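Local coordinates for protein homospermidine synthase (Legionella pneumophila subsp. pneumophila str. Philadelphia 1, PDB 2PH5) that binds NAD in a Rossmann-type domain and is probably a homospermidine synthase, an enzyme of polyamine metabolism, at residues A98-C103 and A152-G157; G199-H204 and D462-F467. All blocks are in the same frame, centred on the assembly; numbering follows the deposited sequence.

Interaction 1. Residues A98-C103 and A152-G157; sequences ALIILC and ALITHG. With NAD (nicotinamide-adenine-dinucleotide), chain C.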
ATOM      1  N   ALA A  98      -4.721   2.873 -38.405  1.00 22.50           N
ATOM      2  CA  ALA A  98      -4.864   1.949 -39.518  1.00 21.80           C
ATOM      3  C   ALA A  98      -6.298   1.426 -39.602  1.00 21.48           C
ATOM      4  O   ALA A  98      -6.876   1.363 -40.688  1.00 23.86           O
ATOM      5  CB  ALA A  98      -3.873   0.797 -39.369  1.00 19.77           C
ATOM      6  N   LEU A  99      -6.869   1.058 -38.458  1.00 20.04           N
ATOM      7  CA  LEU A  99      -8.242   0.552 -38.413  1.00 19.82           C
ATOM      8  C   LEU A  99      -9.252   1.632 -38.832  1.00 20.30           C
ATOM      9  O   LEU A  99     -10.209   1.358 -39.564  1.00 19.61           O
ATOM     10  CB  LEU A  99      -8.566   0.054 -36.998  1.00 18.03           C
ATOM     11  CG  LEU A  99      -8.461  -1.418 -36.567  1.00 16.23           C
ATOM     12  CD1 LEU A  99      -7.650  -2.278 -37.508  1.00 16.45           C
ATOM     13  CD2 LEU A  99      -7.893  -1.429 -35.171  1.00 12.62           C
ATOM     14  N   ILE A 100      -9.025   2.858 -38.364  1.00 19.60           N
ATOM     15  CA  ILE A 100      -9.890   3.989 -38.680  1.00 19.89           C
ATOM     16  C   ILE A 100      -9.978   4.215 -40.195  1.00 21.84           C
ATOM     17  O   ILE A 100     -11.070   4.239 -40.768  1.00 21.55           O
ATOM     18  CB  ILE A 100      -9.379   5.257 -37.962  1.00 19.99           C
ATOM     19  CG1 ILE A 100      -9.689   5.121 -36.459  1.00 23.01           C
ATOM     20  CG2 ILE A 100      -9.980   6.521 -38.589  1.00 15.93           C
ATOM     21  CD1 ILE A 100      -9.149   6.252 -35.574  1.00 24.51           C
ATOM     22  N   ILE A 101      -8.828   4.369 -40.839  1.00 22.24           N
ATOM     23  CA  ILE A 101      -8.768   4.565 -42.282  1.00 23.58           C
ATOM     24  C   ILE A 101      -9.496   3.423 -42.996  1.00 24.06           C
ATOM     25  O   ILE A 101     -10.349   3.658 -43.852  1.00 24.99           O
ATOM     26  CB  ILE A 101      -7.292   4.619 -42.751  1.00 24.20           C
ATOM     27  CG1 ILE A 101      -6.659   5.923 -42.266  1.00 23.97           C
ATOM     28  CG2 ILE A 101      -7.200   4.485 -44.260  1.00 22.66           C
ATOM     29  CD1 ILE A 101      -5.152   5.889 -42.228  1.00 24.74           C
ATOM     30  N   LEU A 102      -9.162   2.190 -42.630  1.00 25.09           N
ATOM     31  CA  LEU A 102      -9.785   1.020 -43.231  1.00 26.14           C
ATOM     32  C   LEU A 102     -11.304   1.083 -43.140  1.00 26.09           C
ATOM     33  O   LEU A 102     -11.999   0.807 -44.118  1.00 26.29           O
ATOM     34  CB  LEU A 102      -9.292  -0.258 -42.552  1.00 26.31           C
ATOM     35  CG  LEU A 102      -9.970  -1.561 -43.014  1.00 28.84           C
ATOM     36  CD1 LEU A 102      -9.778  -1.754 -44.521  1.00 25.41           C
ATOM     37  CD2 LEU A 102      -9.375  -2.741 -42.249  1.00 29.97           C
ATOM     38  N   CYS A 103     -11.817   1.439 -41.967  1.00 25.75           N
ATOM     39  CA  CYS A 103     -13.255   1.524 -41.788  1.00 27.15           C
ATOM     40  C   CYS A 103     -13.872   2.523 -42.746  1.00 28.48           C
ATOM     41  O   CYS A 103     -14.925   2.262 -43.338  1.00 28.22           O
ATOM     42  CB  CYS A 103     -13.604   1.916 -40.354  1.00 26.22           C
ATOM     43  SG  CYS A 103     -13.512   0.552 -39.183  1.00 28.43           S
ATOM     44  N   ALA A 152     -15.886   8.114 -36.529  1.00 26.97           N
ATOM     45  CA  ALA A 152     -14.965   7.297 -35.774  1.00 27.13           C
ATOM     46  C   ALA A 152     -14.794   7.958 -34.414  1.00 26.71           C
ATOM     47  O   ALA A 152     -14.023   8.916 -34.274  1.00 27.37           O
ATOM     48  CB  ALA A 152     -13.623   7.212 -36.501  1.00 29.64           C
ATOM     49  N   LEU A 153     -15.541   7.467 -33.429  1.00 24.19           N
ATOM     50  CA  LEU A 153     -15.503   7.994 -32.066  1.00 23.07           C
ATOM     51  C   LEU A 153     -14.308   7.394 -31.340  1.00 23.00           C
ATOM     52  O   LEU A 153     -14.233   6.181 -31.160  1.00 24.10           O
ATOM     53  CB  LEU A 153     -16.794   7.621 -31.323  1.00 23.77           C
ATOM     54  CG  LEU A 153     -17.071   8.325 -29.986  1.00 23.35           C
ATOM     55  CD1 LEU A 153     -17.186   9.827 -30.218  1.00 22.61           C
ATOM     56  CD2 LEU A 153     -18.353   7.785 -29.368  1.00 22.43           C
ATOM     57  N   ILE A 154     -13.376   8.239 -30.920  1.00 23.31           N
ATOM     58  CA  ILE A 154     -12.183   7.749 -30.245  1.00 25.01           C
ATOM     59  C   ILE A 154     -12.135   8.012 -28.745  1.00 24.34           C
ATOM     60  O   ILE A 154     -12.809   8.905 -28.234  1.00 24.85           O
ATOM     61  CB  ILE A 154     -10.913   8.336 -30.898  1.00 25.09           C
ATOM     62  CG1 ILE A 154     -10.963   9.867 -30.848  1.00 26.09           C
ATOM     63  CG2 ILE A 154     -10.808   7.848 -32.333  1.00 24.05           C
ATOM     64  CD1 ILE A 154      -9.732  10.554 -31.432  1.00 23.30           C
ATOM     65  N   THR A 155     -11.323   7.215 -28.054  1.00 23.62           N
ATOM     66  CA  THR A 155     -11.136   7.313 -26.611  1.00 23.00           C
ATOM     67  C   THR A 155     -12.441   7.587 -25.890  1.00 23.36           C
ATOM     68  O   THR A 155     -12.524   8.509 -25.078  1.00 21.33           O
ATOM     69  CB  THR A 155     -10.137   8.432 -26.249  1.00 23.20           C
ATOM     70  OG1 THR A 155     -10.584   9.670 -26.812  1.00 21.78           O
ATOM     71  CG2 THR A 155      -8.741   8.110 -26.796  1.00 23.21           C
ATOM     72  N   HIS A 156     -13.459   6.780 -26.182  1.00 23.07           N
ATOM     73  CA  HIS A 156     -14.754   6.974 -25.553  1.00 22.87           C
ATOM     74  C   HIS A 156     -15.108   5.864 -24.574  1.00 23.49           C
ATOM     75  O   HIS A 156     -16.005   5.063 -24.828  1.00 23.89           O
ATOM     76  CB  HIS A 156     -15.847   7.096 -26.612  1.00 22.70           C
ATOM     77  CG  HIS A 156     -17.155   7.581 -26.069  1.00 24.15           C
ATOM     78  ND1 HIS A 156     -17.491   8.916 -26.016  1.00 25.36           N
ATOM     79  CD2 HIS A 156     -18.180   6.914 -25.488  1.00 25.13           C
ATOM     80  CE1 HIS A 156     -18.665   9.051 -25.425  1.00 23.26           C
ATOM     81  NE2 HIS A 156     -19.103   7.851 -25.093  1.00 23.58           N
ATOM     82  N   GLY A 157     -14.384   5.812 -23.458  1.00 24.19           N
ATOM     83  CA  GLY A 157     -14.658   4.815 -22.435  1.00 23.24           C
ATOM     84  C   GLY A 157     -15.121   5.587 -21.218  1.00 24.66           C
ATOM     85  O   GLY A 157     -15.671   6.672 -21.369  1.00 25.82           O
TER
HETATM   86  PA  NAD C 501      -7.267  -6.874 -22.555  1.00 27.86           P
HETATM   87  O1A NAD C 501      -5.770  -6.996 -22.631  1.00 26.13           O
HETATM   88  O2A NAD C 501      -7.968  -7.540 -21.423  1.00 27.37           O
HETATM   89  O5B NAD C 501      -7.953  -7.390 -23.931  1.00 25.38           O
HETATM   90  C5B NAD C 501      -7.449  -6.965 -25.194  1.00 27.00           C
HETATM   91  C4B NAD C 501      -7.818  -8.030 -26.244  1.00 29.21           C
HETATM   92  O4B NAD C 501      -7.260  -7.584 -27.461  1.00 29.00           O
HETATM   93  C3B NAD C 501      -7.247  -9.424 -25.968  1.00 28.14           C
HETATM   94  O3B NAD C 501      -8.294 -10.398 -25.966  1.00 29.26           O
HETATM   95  C2B NAD C 501      -6.265  -9.652 -27.083  1.00 28.91           C
HETATM   96  O2B NAD C 501      -6.124 -10.991 -27.498  1.00 28.66           O
HETATM   97  C1B NAD C 501      -6.745  -8.691 -28.173  1.00 28.62           C
HETATM   98  N9A NAD C 501      -5.705  -8.179 -29.073  1.00 29.31           N
HETATM   99  C8A NAD C 501      -4.366  -7.967 -28.699  1.00 29.97           C
HETATM  100  N7A NAD C 501      -3.519  -8.264 -29.705  1.00 29.74           N
HETATM  101  C5A NAD C 501      -4.286  -8.684 -30.737  1.00 30.34           C
HETATM  102  C6A NAD C 501      -3.954  -9.109 -32.022  1.00 29.38           C
HETATM  103  N6A NAD C 501      -2.705  -9.159 -32.488  1.00 26.74           N
HETATM  104  N1A NAD C 501      -5.001  -9.486 -32.851  1.00 29.57           N
HETATM  105  C2A NAD C 501      -6.319  -9.453 -32.442  1.00 28.17           C
HETATM  106  N3A NAD C 501      -6.672  -9.031 -31.182  1.00 29.92           N
HETATM  107  C4A NAD C 501      -5.641  -8.658 -30.367  1.00 29.62           C
HETATM  108  O3  NAD C 501      -7.544  -5.320 -22.458  1.00 28.99           O
HETATM  109  PN  NAD C 501      -8.888  -4.443 -22.432  1.00 29.46           P
HETATM  110  O1N NAD C 501      -8.761  -3.487 -21.306  1.00 29.57           O
HETATM  111  O2N NAD C 501     -10.060  -5.387 -22.461  1.00 25.34           O
HETATM  112  O5D NAD C 501      -8.591  -3.763 -23.832  1.00 32.91           O
HETATM  113  C5D NAD C 501      -9.385  -2.793 -24.467  1.00 34.33           C
HETATM  114  C4D NAD C 501      -8.716  -1.471 -24.154  1.00 35.46           C
HETATM  115  O4D NAD C 501      -9.663  -0.603 -23.593  1.00 35.99           O
HETATM  116  C3D NAD C 501      -7.378  -0.760 -24.153  1.00 35.59           C
HETATM  117  O3D NAD C 501      -7.082  -0.200 -25.422  1.00 35.53           O
HETATM  118  C2D NAD C 501      -7.586   0.287 -23.072  1.00 35.56           C
HETATM  119  O2D NAD C 501      -6.727   1.386 -23.183  1.00 37.50           O
HETATM  120  C1D NAD C 501      -9.067   0.620 -23.199  1.00 34.30           C
HETATM  121  N1N NAD C 501      -9.778   0.985 -21.951  1.00 33.51           N
HETATM  122  C2N NAD C 501     -10.397   2.210 -21.839  1.00 32.92           C
HETATM  123  C3N NAD C 501     -11.080   2.497 -20.638  1.00 32.90           C
HETATM  124  C7N NAD C 501     -11.791   3.790 -20.432  1.00 31.18           C
HETATM  125  O7N NAD C 501     -12.441   3.967 -19.237  1.00 32.78           O
HETATM  126  N7N NAD C 501     -11.839   4.734 -21.348  1.00 30.93           N
HETATM  127  C4N NAD C 501     -11.130   1.548 -19.567  1.00 33.89           C
HETATM  128  C5N NAD C 501     -10.478   0.307 -19.724  1.00 33.84           C
HETATM  129  C6N NAD C 501      -9.808   0.015 -20.897  1.00 32.74           C
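Ile100, on the helix 96-106, meets Ala152 and Ile154 through apolar contact alone; no hydrogen bond joins the two segments. Its two branches divide the work. The longer one ends at Ile154, where CD1 of Ile100 lies 4.0 Å from CG2 of Ile154, and the two side chains cross at about a right angle. The short one goes to the strand 152-153, CG2 of Ile100 being 4.3 Å from CB of Ala152. With CG1 of Ile100 beside the backbone N (chi1 -73°) and CD1 extended beyond it, the long branch runs on past the alanine to the second residue along. Leu153, between the two, points away. The contact is small, 92 Å² over both sides, but all three residues are buried.

This is helix-on-sheet packing in the Rossmann-type NAD-binding domain: the strand 152-153 lies between the parallel strands 109-112 and 415-416, and the helix 96-106 covers one side of the sheet. Ile100 also touches Tyr110 and Ile415, which lie on the two flanking strands.

Within 152-157, OG1 of Thr155 donates to O of Ile154 at 2.7 Å, but from above the carbonyl plane and with a C=O...donor angle of only 88°, a poorly directed bond.

The ligand is met at the far end, where CA of Gly157 comes within 3.0 Å of the carboxamide N7N of NAD. Gly157 is the N-cap of the helix 158-176, whose first residues, Ala158, Asn159 and Pro160, also bind NAD.

Interaction 2. Residues G199-H204 and D462-F467; sequences GIKVIH and DPWQFF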
ATOM      1  N   GLY A 199     -14.521  30.498 -12.235  1.00 28.27           N
ATOM      2  CA  GLY A 199     -13.398  30.445 -11.306  1.00 27.98           C
ATOM      3  C   GLY A 199     -12.702  29.109 -11.110  1.00 27.80           C
ATOM      4  O   GLY A 199     -11.968  28.910 -10.139  1.00 26.21           O
ATOM      5  N   ILE A 200     -12.934  28.193 -12.040  1.00 27.21           N
ATOM      6  CA  ILE A 200     -12.329  26.881 -11.987  1.00 26.02           C
ATOM      7  C   ILE A 200     -10.832  27.008 -12.167  1.00 26.29           C
ATOM      8  O   ILE A 200     -10.358  27.431 -13.222  1.00 26.20           O
ATOM      9  CB  ILE A 200     -12.863  25.985 -13.096  1.00 25.74           C
ATOM     10  CG1 ILE A 200     -14.394  25.997 -13.074  1.00 27.82           C
ATOM     11  CG2 ILE A 200     -12.342  24.570 -12.911  1.00 25.98           C
ATOM     12  CD1 ILE A 200     -14.990  25.509 -11.773  1.00 28.06           C
ATOM     13  N   LYS A 201     -10.089  26.639 -11.131  1.00 25.26           N
ATOM     14  CA  LYS A 201      -8.637  26.711 -11.174  1.00 25.83           C
ATOM     15  C   LYS A 201      -8.016  25.343 -11.435  1.00 25.53           C
ATOM     16  O   LYS A 201      -6.921  25.244 -11.987  1.00 23.11           O
ATOM     17  CB  LYS A 201      -8.103  27.267  -9.855  1.00 28.11           C
ATOM     18  CG  LYS A 201      -8.466  28.713  -9.590  1.00 30.77           C
ATOM     19  CD  LYS A 201      -7.990  29.125  -8.208  1.00 32.89           C
ATOM     20  CE  LYS A 201      -8.169  30.605  -7.969  1.00 33.44           C
ATOM     21  NZ  LYS A 201      -7.466  30.990  -6.717  1.00 36.99           N
ATOM     22  N   VAL A 202      -8.721  24.290 -11.036  1.00 25.48           N
ATOM     23  CA  VAL A 202      -8.218  22.940 -11.222  1.00 24.99           C
ATOM     24  C   VAL A 202      -9.338  21.901 -11.280  1.00 25.59           C
ATOM     25  O   VAL A 202     -10.314  21.968 -10.527  1.00 26.35           O
ATOM     26  CB  VAL A 202      -7.204  22.575 -10.091  1.00 25.70           C
ATOM     27  CG1 VAL A 202      -7.795  22.901  -8.741  1.00 27.71           C
ATOM     28  CG2 VAL A 202      -6.826  21.097 -10.153  1.00 25.98           C
ATOM     29  N   ILE A 203      -9.185  20.951 -12.201  1.00 23.73           N
ATOM     30  CA  ILE A 203     -10.139  19.868 -12.396  1.00 21.67           C
ATOM     31  C   ILE A 203      -9.437  18.527 -12.181  1.00 20.94           C
ATOM     32  O   ILE A 203      -8.401  18.261 -12.785  1.00 20.02           O
ATOM     33  CB  ILE A 203     -10.708  19.852 -13.836  1.00 22.54           C
ATOM     34  CG1 ILE A 203     -11.582  21.081 -14.100  1.00 23.24           C
ATOM     35  CG2 ILE A 203     -11.512  18.580 -14.053  1.00 21.09           C
ATOM     36  CD1 ILE A 203     -12.263  21.056 -15.474  1.00 22.23           C
ATOM     37  N   HIS A 204     -10.001  17.684 -11.325  1.00 21.31           N
ATOM     38  CA  HIS A 204      -9.428  16.364 -11.079  1.00 21.10           C
ATOM     39  C   HIS A 204     -10.389  15.291 -11.564  1.00 21.04           C
ATOM     40  O   HIS A 204     -11.609  15.479 -11.556  1.00 20.66           O
ATOM     41  CB  HIS A 204      -9.215  16.095  -9.580  1.00 19.46           C
ATOM     42  CG  HIS A 204      -8.026  16.781  -8.984  1.00 19.92           C
ATOM     43  ND1 HIS A 204      -7.764  16.763  -7.630  1.00 16.76           N
ATOM     44  CD2 HIS A 204      -7.035  17.510  -9.547  1.00 18.90           C
ATOM     45  CE1 HIS A 204      -6.667  17.454  -7.384  1.00 17.40           C
ATOM     46  NE2 HIS A 204      -6.204  17.920  -8.530  1.00 22.37           N
ATOM     47  N   ASP A 462      -3.576  30.381  -1.634  1.00 28.38           N
ATOM     48  CA  ASP A 462      -4.477  29.739  -2.571  1.00 27.73           C
ATOM     49  C   ASP A 462      -4.368  28.232  -2.409  1.00 27.47           C
ATOM     50  O   ASP A 462      -3.414  27.606  -2.880  1.00 27.35           O
ATOM     51  CB  ASP A 462      -4.107  30.146  -3.993  1.00 28.40           C
ATOM     52  CG  ASP A 462      -4.958  29.463  -5.023  1.00 29.99           C
ATOM     53  OD1 ASP A 462      -4.630  29.570  -6.224  1.00 31.26           O
ATOM     54  OD2 ASP A 462      -5.956  28.819  -4.633  1.00 31.67           O
ATOM     55  N   PRO A 463      -5.364  27.629  -1.750  1.00 26.65           N
ATOM     56  CA  PRO A 463      -5.405  26.189  -1.501  1.00 26.18           C
ATOM     57  C   PRO A 463      -5.400  25.362  -2.771  1.00 24.75           C
ATOM     58  O   PRO A 463      -4.947  24.219  -2.784  1.00 24.35           O
ATOM     59  CB  PRO A 463      -6.688  26.021  -0.693  1.00 26.94           C
ATOM     60  CG  PRO A 463      -7.572  27.081  -1.254  1.00 27.50           C
ATOM     61  CD  PRO A 463      -6.647  28.263  -1.395  1.00 26.87           C
ATOM     62  N   TRP A 464      -5.881  25.949  -3.853  1.00 23.71           N
ATOM     63  CA  TRP A 464      -5.930  25.215  -5.103  1.00 22.75           C
ATOM     64  C   TRP A 464      -4.620  25.193  -5.875  1.00 22.60           C
ATOM     65  O   TRP A 464      -4.609  24.889  -7.061  1.00 24.28           O
ATOM     66  CB  TRP A 464      -7.046  25.777  -5.955  1.00 21.99           C
ATOM     67  CG  TRP A 464      -8.319  25.789  -5.212  1.00 21.94           C
ATOM     68  CD1 TRP A 464      -9.159  26.847  -5.056  1.00 19.56           C
ATOM     69  CD2 TRP A 464      -8.931  24.680  -4.542  1.00 20.03           C
ATOM     70  NE1 TRP A 464     -10.266  26.470  -4.334  1.00 22.03           N
ATOM     71  CE2 TRP A 464     -10.153  25.143  -4.005  1.00 20.78           C
ATOM     72  CE3 TRP A 464      -8.567  23.340  -4.343  1.00 19.74           C
ATOM     73  CZ2 TRP A 464     -11.023  24.313  -3.282  1.00 19.78           C
ATOM     74  CZ3 TRP A 464      -9.430  22.513  -3.624  1.00 21.79           C
ATOM     75  CH2 TRP A 464     -10.648  23.007  -3.102  1.00 21.03           C
ATOM     76  N   GLN A 465      -3.515  25.507  -5.205  1.00 21.91           N
ATOM     77  CA  GLN A 465      -2.206  25.490  -5.853  1.00 23.37           C
ATOM     78  C   GLN A 465      -1.644  24.076  -5.843  1.00 22.13           C
ATOM     79  O   GLN A 465      -1.688  23.397  -4.814  1.00 23.88           O
ATOM     80  CB  GLN A 465      -1.225  26.410  -5.116  1.00 24.44           C
ATOM     81  CG  GLN A 465      -1.475  27.885  -5.338  1.00 24.20           C
ATOM     82  CD  GLN A 465      -0.965  28.365  -6.676  1.00 24.73           C
ATOM     83  OE1 GLN A 465      -1.622  29.147  -7.356  1.00 28.29           O
ATOM     84  NE2 GLN A 465       0.217  27.917  -7.051  1.00 22.88           N
ATOM     85  N   PHE A 466      -1.096  23.638  -6.971  1.00 20.96           N
ATOM     86  CA  PHE A 466      -0.528  22.297  -7.052  1.00 20.74           C
ATOM     87  C   PHE A 466       0.481  22.083  -5.917  1.00 21.08           C
ATOM     88  O   PHE A 466       0.656  20.970  -5.416  1.00 22.64           O
ATOM     89  CB  PHE A 466       0.137  22.078  -8.414  1.00 18.96           C
ATOM     90  CG  PHE A 466       0.559  20.655  -8.660  1.00 21.62           C
ATOM     91  CD1 PHE A 466       1.904  20.333  -8.819  1.00 18.77           C
ATOM     92  CD2 PHE A 466      -0.392  19.627  -8.713  1.00 20.00           C
ATOM     93  CE1 PHE A 466       2.298  19.016  -9.024  1.00 22.50           C
ATOM     94  CE2 PHE A 466      -0.005  18.307  -8.918  1.00 20.38           C
ATOM     95  CZ  PHE A 466       1.343  17.998  -9.074  1.00 21.20           C
ATOM     96  N   PHE A 467       1.120  23.168  -5.500  1.00 20.96           N
ATOM     97  CA  PHE A 467       2.094  23.132  -4.415  1.00 21.34           C
ATOM     98  C   PHE A 467       1.466  22.517  -3.146  1.00 21.32           C
ATOM     99  O   PHE A 467       2.157  21.851  -2.371  1.00 21.57           O
ATOM    100  CB  PHE A 467       2.574  24.564  -4.140  1.00 21.07           C
ATOM    101  CG  PHE A 467       3.765  24.656  -3.233  1.00 19.58           C
ATOM    102  CD1 PHE A 467       5.025  24.262  -3.665  1.00 20.67           C
ATOM    103  CD2 PHE A 467       3.631  25.177  -1.955  1.00 21.04           C
ATOM    104  CE1 PHE A 467       6.136  24.391  -2.833  1.00 22.24           C
ATOM    105  CE2 PHE A 467       4.733  25.312  -1.114  1.00 22.54           C
ATOM    106  CZ  PHE A 467       5.990  24.919  -1.553  1.00 21.23           C
TER
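A classic beta bulge at the start of the strand 202-213, where Lys201 and Val202 both face Met364, meets an Asx turn near the C-terminus of the chain. The turn is made by Asp462: its OD2 accepts the backbone N-H of Trp464 at 3.0 Å, met from above the carboxylate plane, within a type I beta turn from Asp462 to Gln465. The same carboxylate receives Lys201, the two side chains reaching toward each other from opposite directions. The lysine chain is extended beyond CG, and NZ of Lys201 reaches OD1 of Asp462 at 3.2 Å in a salt bridge whose hydrogen bond is weak; OD2 of Asp462 is scarcely farther from NZ of Lys201, at 3.4 Å.

On its way the lysine passes Trp464 at about a right angle, with CD of Lys201 4.1 Å from CD1 of Trp464. Val202 supplies the purely apolar part: its CG1 lies between the backbone N and the carbonyl carbon (chi1 50°) and comes to 4.1 Å from CB of Trp464. Pro463 CG sits over one face of the indole, 4.0 Å above the plane and offset toward the rim. Met364 of the neighbouring strand touches both Val202 and Trp464.

The Asp462 carboxylate is thus shared between a backbone N-H and a lysine ammonium, both of which would be expected to stabilise its negative charge, while CD of Lys201 rests near CB and CD1 of Trp464.

Interaction 1 and interaction 2 lie on opposite sides of the chain's centre, their own centres 34 Å apart and their nearest atoms about 14 Å apart, so neither touches the other. They follow one another along the chain: 152-157 closes the first contact well before 199-204 opens the second. Interaction 1 belongs to the parallel sheet of the NAD-binding domain and runs into the cofactor pocket at Gly157; the side chain of Ile154 is about 8 Å from that of Pro160, an NAD-binding residue. Interaction 2 lies away from the NAD pocket, where the C-terminal segment 462-467 packs against the mixed sheet containing the strand 202-213.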